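PDB 2ABW: Pdx2 protein from Plasmodium falciparum, which hydrolyses glutamine to glutamate and ammonia, the ammonia being channelled to the Pdx1 synthase partner for making pyridoxal 5'-phosphate (vitamin B6). Local coordinates for residues L72-F75 / I76-K80. Numbering follows the deposited sequence.
Sequences LVHF and IHVLK
The imidazole of His74 lies against Val78 and Leu79, one turn further along the chain. Its CD2 comes within 3.5 Å of Val78 CB, while CE1 sits 3.6 Å from Leu79 CG, each aliphatic group meeting the ring obliquely. CG anti to the backbone N (chi1 172°) sets the ring beside the carbonyl carbon, which brings CD2 and CE1 to Val78 and Leu79. This is the loose side: all three residues are exposed, and a histidine suits it because its ring carbons can shield aliphatic branches while its nitrogens tolerate water.

The backbone here is tied at one oxygen: His74 O accepts two bonds, from Val78 N at 2.9 Å and from Leu79 N at 3.0 Å, the second being the straighter (N-H...O 167°). The added i+5 bond, of the pi-helical kind, accompanies the end of helix 63-77, and Lys80, with positive phi, then leaves the helical path. Helix 63-77 is the second of two helices, after 54-60, in the crossover that joins the adjacent parallel strands 46-49 and 83-86 of the glutaminase core.

The tight side is buried. Ile76 N donates to Leu72 O, and its branched chain packs beside that carbonyl, with CG1 3.2 Å from the oxygen; Phe75 CD1 lies 4.3 Å from Ile76 CG1. Leu72 and Phe75 also pack on Leu47 and Leu41, places suited to bulky, wholly apolar groups. His77, partly exposed, donates its N to Val73 O and sets CD2 3.8 Å from Val73 CG1, while NE2 bonds Phe112 O. On the exposed side, Lys80 NZ donates a hydrogen bond of 2.7 Å to His77 O, its long chain folding back to the helix end.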
loop_
_atom_site.group_PDB
_atom_site.type_symbol
_atom_site.label_atom_id
_atom_site.label_comp_id
_atom_site.label_asym_id
_atom_site.label_seq_id
_atom_site.Cartn_x
_atom_site.Cartn_y
_atom_site.Cartn_z
ATOM N N LEU A 72 -6.109 -5.490 -11.997
ATOM C CA LEU A 72 -5.108 -5.044 -10.979
ATOM C C LEU A 72 -3.754 -5.732 -11.198
ATOM O O LEU A 72 -2.743 -5.104 -11.165
ATOM C CB LEU A 72 -5.675 -5.213 -9.567
ATOM C CG LEU A 72 -6.825 -4.290 -9.241
ATOM C CD1 LEU A 72 -7.521 -4.700 -7.940
ATOM C CD2 LEU A 72 -6.293 -2.875 -9.067
ATOM N N VAL A 73 -3.786 -7.023 -11.480
ATOM C CA VAL A 73 -2.565 -7.761 -11.726
ATOM C C VAL A 73 -1.896 -7.159 -12.909
ATOM O O VAL A 73 -0.668 -6.995 -12.941
ATOM C CB VAL A 73 -2.852 -9.285 -11.831
ATOM C CG1 VAL A 73 -1.575 -10.025 -12.352
ATOM C CG2 VAL A 73 -3.276 -9.838 -10.485
ATOM N N HIS A 74 -2.650 -6.932 -13.982
ATOM C CA HIS A 74 -2.078 -6.342 -15.177
ATOM C C HIS A 74 -1.494 -4.934 -14.895
ATOM O O HIS A 74 -0.418 -4.550 -15.387
ATOM C CB HIS A 74 -3.107 -6.355 -16.296
ATOM C CG HIS A 74 -2.706 -5.599 -17.522
ATOM N ND1 HIS A 74 -3.149 -4.312 -17.735
ATOM C CD2 HIS A 74 -2.027 -5.958 -18.626
ATOM C CE1 HIS A 74 -2.736 -3.911 -18.917
ATOM N NE2 HIS A 74 -1.943 -4.847 -19.413
ATOM N N PHE A 75 -2.232 -4.134 -14.147
ATOM C CA PHE A 75 -1.837 -2.755 -13.796
ATOM C C PHE A 75 -0.500 -2.792 -13.062
ATOM O O PHE A 75 0.409 -2.012 -13.372
ATOM C CB PHE A 75 -2.892 -2.174 -12.900
ATOM C CG PHE A 75 -2.662 -0.775 -12.346
ATOM C CD1 PHE A 75 -1.901 -0.581 -11.201
ATOM C CD2 PHE A 75 -3.329 0.289 -12.939
ATOM C CE1 PHE A 75 -1.714 0.668 -10.666
ATOM C CE2 PHE A 75 -3.185 1.572 -12.369
ATOM C CZ PHE A 75 -2.402 1.692 -11.241
ATOM N N ILE A 76 -0.353 -3.709 -12.128
ATOM C CA ILE A 76 0.836 -3.820 -11.334
ATOM C C ILE A 76 2.018 -4.329 -12.092
ATOM O O ILE A 76 3.146 -3.856 -11.940
ATOM C CB ILE A 76 0.559 -4.722 -10.094
ATOM C CG1 ILE A 76 -0.471 -4.120 -9.166
ATOM C CG2 ILE A 76 1.839 -4.995 -9.248
ATOM C CD1 ILE A 76 -1.122 -5.121 -8.259
ATOM N N HIS A 77 1.847 -5.409 -12.847
ATOM C CA HIS A 77 2.918 -6.225 -13.344
ATOM C C HIS A 77 3.228 -6.110 -14.819
ATOM O O HIS A 77 4.342 -6.357 -15.209
ATOM C CB HIS A 77 2.581 -7.694 -13.108
ATOM C CG HIS A 77 2.499 -8.043 -11.659
ATOM N ND1 HIS A 77 3.612 -8.059 -10.827
ATOM C CD2 HIS A 77 1.425 -8.290 -10.888
ATOM C CE1 HIS A 77 3.203 -8.410 -9.608
ATOM N NE2 HIS A 77 1.891 -8.511 -9.593
ATOM N N VAL A 78 2.298 -5.610 -15.588
ATOM C CA VAL A 78 2.511 -5.356 -17.034
ATOM C C VAL A 78 2.682 -3.866 -17.299
ATOM O O VAL A 78 3.668 -3.442 -17.916
ATOM C CB VAL A 78 1.404 -5.971 -17.908
ATOM C CG1 VAL A 78 1.696 -5.657 -19.425
ATOM C CG2 VAL A 78 1.347 -7.543 -17.663
ATOM N N LEU A 79 1.719 -3.068 -16.859
ATOM C CA LEU A 79 1.820 -1.600 -17.001
ATOM C C LEU A 79 2.865 -1.066 -16.053
ATOM O O LEU A 79 3.387 0.042 -16.334
ATOM C CB LEU A 79 0.493 -0.925 -16.727
ATOM C CG LEU A 79 -0.585 -1.356 -17.676
ATOM C CD1 LEU A 79 -1.823 -0.533 -17.408
ATOM C CD2 LEU A 79 -0.176 -1.445 -19.178
ATOM N N LYS A 80 3.113 -1.753 -14.922
ATOM C CA LYS A 80 4.066 -1.288 -13.914
ATOM C C LYS A 80 3.702 0.104 -13.342
ATOM O O LYS A 80 4.597 0.962 -13.051
ATOM C CB LYS A 80 5.451 -1.265 -14.478
ATOM C CG LYS A 80 5.935 -2.482 -15.160
ATOM C CD LYS A 80 6.176 -3.557 -14.235
ATOM C CE LYS A 80 6.952 -4.653 -14.946
ATOM N NZ LYS A 80 6.899 -5.976 -14.286
#